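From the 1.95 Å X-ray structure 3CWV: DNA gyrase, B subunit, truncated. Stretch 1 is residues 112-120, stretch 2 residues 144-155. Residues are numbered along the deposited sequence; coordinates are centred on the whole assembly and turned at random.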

# COMPACT_ATOMS: atom_id res chain seq x y z
N TYR A 112 23.09 -6.32 5.04
CA TYR A 112 22.09 -6.72 4.10
C TYR A 112 22.66 -7.54 2.95
O TYR A 112 23.87 -7.61 2.77
CB TYR A 112 21.32 -5.52 3.55
CG TYR A 112 22.03 -4.49 2.70
CD1 TYR A 112 22.24 -3.20 3.19
CD2 TYR A 112 22.43 -4.77 1.39
CE1 TYR A 112 22.83 -2.22 2.39
CE2 TYR A 112 23.01 -3.78 0.59
CZ TYR A 112 23.21 -2.52 1.11
OH TYR A 112 23.76 -1.53 0.34
N GLN A 113 21.75 -8.14 2.21
CA GLN A 113 22.11 -8.86 0.98
C GLN A 113 21.04 -8.62 -0.04
O GLN A 113 19.86 -8.85 0.23
CB GLN A 113 22.26 -10.35 1.28
CG GLN A 113 22.51 -11.18 0.01
CD GLN A 113 22.78 -12.64 0.34
OE1 GLN A 113 23.53 -12.94 1.26
NE2 GLN A 113 22.15 -13.56 -0.42
N VAL A 114 21.43 -8.16 -1.22
CA VAL A 114 20.46 -7.96 -2.26
C VAL A 114 20.81 -8.92 -3.43
O VAL A 114 21.95 -8.95 -3.86
CB VAL A 114 20.52 -6.49 -2.76
CG1 VAL A 114 19.64 -6.27 -3.99
CG2 VAL A 114 20.06 -5.53 -1.63
N ASP A 115 19.83 -9.64 -3.93
CA ASP A 115 20.03 -10.54 -5.09
C ASP A 115 19.15 -10.08 -6.23
O ASP A 115 17.99 -9.72 -6.02
CB ASP A 115 19.67 -11.97 -4.72
CG ASP A 115 20.65 -12.59 -3.74
OD1 ASP A 115 21.69 -13.10 -4.20
OD2 ASP A 115 20.37 -12.62 -2.50
N ILE A 116 19.70 -10.07 -7.44
CA ILE A 116 18.93 -9.64 -8.60
C ILE A 116 19.09 -10.77 -9.62
O ILE A 116 20.21 -11.19 -9.90
CB ILE A 116 19.45 -8.30 -9.22
CG1 ILE A 116 19.61 -7.17 -8.17
CG2 ILE A 116 18.52 -7.82 -10.34
CD1 ILE A 116 21.07 -6.98 -7.74
N TRP A 117 17.97 -11.27 -10.13
CA TRP A 117 17.99 -12.33 -11.15
C TRP A 117 17.51 -11.67 -12.43
O TRP A 117 16.53 -10.94 -12.43
CB TRP A 117 17.01 -13.47 -10.79
CG TRP A 117 17.39 -14.38 -9.63
CD1 TRP A 117 17.99 -15.59 -9.71
CD2 TRP A 117 17.15 -14.13 -8.23
NE1 TRP A 117 18.15 -16.12 -8.44
CE2 TRP A 117 17.64 -15.24 -7.52
CE3 TRP A 117 16.58 -13.07 -7.53
CZ2 TRP A 117 17.57 -15.33 -6.13
CZ3 TRP A 117 16.51 -13.15 -6.14
CH2 TRP A 117 16.99 -14.28 -5.45
N ALA A 118 18.22 -11.93 -13.54
CA ALA A 118 17.83 -11.42 -14.86
C ALA A 118 18.64 -12.17 -15.92
O ALA A 118 19.79 -12.49 -15.69
CB ALA A 118 18.11 -9.93 -14.97
N ASP A 119 18.03 -12.47 -17.07
CA ASP A 119 18.77 -13.08 -18.20
C ASP A 119 19.45 -14.39 -17.88
O ASP A 119 20.57 -14.63 -18.31
CB ASP A 119 19.83 -12.10 -18.72
CG ASP A 119 19.24 -10.77 -19.12
OD1 ASP A 119 18.26 -10.77 -19.90
OD2 ASP A 119 19.76 -9.72 -18.64
N GLY A 120 18.79 -15.23 -17.11
CA GLY A 120 19.38 -16.49 -16.70
C GLY A 120 20.56 -16.38 -15.76
O GLY A 120 21.23 -17.38 -15.47
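Stretch 2 (144-155) PMPVSAERGVRV

Adjacent antiparallel strands satisfy their backbone polar groups in alternation, and the pairing of residues 112-120 with residues 144-155 of this truncated gyrase B subunit is a compact example. The second stretch begins as an extended loop from Pro-144, passes along the indole of Trp-117, swings out of reach at Val-147 to Ala-149, and returns as a strand from Arg-151 to Val-155. That strand runs against the strand 112-118 at 176°, almost exactly antiparallel, with the axes 4.7 Å apart at closest approach. Val-155 therefore lies across from Val-114, Arg-154 from Asp-115, Val-153 from Ile-116 and Gly-152 from Trp-117.

Two of these four pairs carry all the direct hydrogen bonds between the stretches. Asp-115 N donates to Arg-154 O at 2.9 Å, and Arg-154 N returns a bond to Asp-115 O, also at 2.9 Å. Two residues on, Trp-117 N reaches Gly-152 O at 2.9 Å and nearly straight, at 172°, while Gly-152 N closes the second ring on Trp-117 O at 3.1 Å. The intervening pairs turn their amides away from this partner, and their alpha carbons come closer, 4.5 Å between Ile-116 CA and Val-153 CA against 5.2 Å between Trp-117 CA and Gly-152 CA. The bonded carbonyls also receive CA-H...O contacts, as from Val-114 CA to Arg-154 O at 3.2 Å and from Val-153 CA to Asp-115 O at 3.3 Å.

Where the ladder ends, water takes over. Beyond Ala-118 the first chain leaves the strand, with positive phi at Asp-119 and Gly-120, and Glu-150 O is left without a direct amide partner across the gap. It accepts from two waters: one, 2.8 Å from Glu-150 O, itself accepts from Asp-119 N at 3.1 Å; the other, 2.9 Å from Glu-150 O, receives a weak bond from Gly-120 N at 3.4 Å. At the other end, a third water lies 2.6 Å from Asp-115 OD2 and 2.9 Å from Gln-113 O, with more acceptors in reach than it has protons, and accepts from Arg-154 NH2 at 3.2 Å. It thus links charges too far apart for a salt bridge, Asp-115 OD2 and Arg-154 NH2 being 4.6 Å apart. Asp-115 OD2 also accepts from Gln-113 NE2 at 2.9 Å, within its own strand.

The side chains divide by face. Val-114, Ile-116, Val-153 and Val-155 share an apolar side, with Val-114 CG2 4.2 Å from Val-155 CG2. On the other side Trp-117 is the largest contributor to the contact. Met-145 CG lies over its five-membered ring, 3.7 Å from Met-145 CG to the Trp-117 ring centroid, while Arg-154 CB meets the ring edge, 3.8 Å from Trp-117 CZ3. Opposite the tryptophan backbone, Gly-152 has no side chain; a beta carbon there would be crowded by Met-145 CE, 3.1 Å from its ideal position.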

# COMPACT_ATOMS: atom_id res chain seq x y z
N PRO A 144 18.02 -20.81 -7.02
CA PRO A 144 16.62 -20.72 -7.46
C PRO A 144 15.91 -19.44 -7.00
O PRO A 144 16.11 -18.99 -5.86
CB PRO A 144 15.96 -21.95 -6.80
CG PRO A 144 17.08 -22.81 -6.30
CD PRO A 144 18.23 -21.90 -6.05
N MET A 145 15.11 -18.88 -7.89
CA MET A 145 14.28 -17.71 -7.59
C MET A 145 13.18 -18.17 -6.65
O MET A 145 12.61 -19.23 -6.89
CB MET A 145 13.64 -17.18 -8.87
CG MET A 145 14.62 -16.73 -9.93
SD MET A 145 13.86 -16.10 -11.43
CE MET A 145 13.12 -14.57 -10.85
N PRO A 146 12.88 -17.39 -5.58
CA PRO A 146 11.76 -17.70 -4.69
C PRO A 146 10.43 -17.91 -5.42
O PRO A 146 9.65 -18.78 -5.04
CB PRO A 146 11.68 -16.45 -3.80
CG PRO A 146 13.08 -15.98 -3.74
CD PRO A 146 13.63 -16.22 -5.10
N VAL A 147 10.17 -17.10 -6.45
CA VAL A 147 9.03 -17.28 -7.35
C VAL A 147 9.63 -17.12 -8.73
O VAL A 147 10.28 -16.11 -9.02
CB VAL A 147 7.93 -16.20 -7.15
CG1 VAL A 147 6.77 -16.42 -8.17
CG2 VAL A 147 7.42 -16.21 -5.74
N SER A 148 9.45 -18.12 -9.58
CA SER A 148 10.10 -18.11 -10.89
C SER A 148 9.49 -17.06 -11.79
O SER A 148 8.26 -16.90 -11.83
CB SER A 148 10.00 -19.50 -11.53
OG SER A 148 11.07 -19.66 -12.44
N ALA A 149 10.33 -16.29 -12.48
CA ALA A 149 9.85 -15.23 -13.34
C ALA A 149 10.98 -14.78 -14.26
O ALA A 149 12.12 -15.19 -14.05
CB ALA A 149 9.35 -14.03 -12.50
N GLU A 150 10.69 -13.89 -15.20
CA GLU A 150 11.74 -13.35 -16.09
C GLU A 150 12.86 -12.70 -15.27
O GLU A 150 14.07 -12.93 -15.53
CB GLU A 150 11.16 -12.30 -17.05
CG GLU A 150 10.18 -12.81 -18.07
CD GLU A 150 9.81 -11.73 -19.10
OE1 GLU A 150 10.51 -10.70 -19.18
OE2 GLU A 150 8.81 -11.92 -19.83
N ARG A 151 12.47 -11.87 -14.30
CA ARG A 151 13.43 -11.20 -13.45
C ARG A 151 12.87 -11.15 -12.02
O ARG A 151 11.68 -11.38 -11.79
CB ARG A 151 13.68 -9.76 -13.90
CG ARG A 151 14.11 -9.60 -15.34
CD ARG A 151 14.81 -8.29 -15.53
NE ARG A 151 14.89 -7.99 -16.95
CZ ARG A 151 15.40 -6.89 -17.46
NH1 ARG A 151 15.89 -5.96 -16.64
NH2 ARG A 151 15.40 -6.70 -18.78
N GLY A 152 13.74 -10.85 -11.08
CA GLY A 152 13.29 -10.68 -9.69
C GLY A 152 14.37 -10.05 -8.86
O GLY A 152 15.53 -9.99 -9.26
N VAL A 153 13.98 -9.58 -7.67
CA VAL A 153 14.92 -8.95 -6.77
C VAL A 153 14.53 -9.34 -5.33
O VAL A 153 13.35 -9.35 -5.00
CB VAL A 153 14.98 -7.41 -6.97
CG1 VAL A 153 13.57 -6.82 -7.04
CG2 VAL A 153 15.84 -6.74 -5.88
N ARG A 154 15.52 -9.73 -4.55
CA ARG A 154 15.33 -9.98 -3.12
C ARG A 154 16.20 -9.03 -2.29
O ARG A 154 17.38 -8.86 -2.58
CB ARG A 154 15.71 -11.44 -2.80
CG ARG A 154 15.53 -11.85 -1.32
CD ARG A 154 16.17 -13.26 -1.16
NE ARG A 154 15.78 -13.92 0.09
CZ ARG A 154 16.58 -14.08 1.16
NH1 ARG A 154 16.11 -14.71 2.23
NH2 ARG A 154 17.83 -13.65 1.15
N VAL A 155 15.62 -8.43 -1.26
CA VAL A 155 16.37 -7.57 -0.37
C VAL A 155 16.23 -8.22 1.01
O VAL A 155 15.13 -8.40 1.47
CB VAL A 155 15.77 -6.15 -0.30
CG1 VAL A 155 16.50 -5.31 0.76
CG2 VAL A 155 15.90 -5.46 -1.65
O HOH W 1 18.82 -11.39 -0.82
O HOH W 2 15.09 -12.14 -18.01
O HOH W 3 16.20 -14.74 -14.89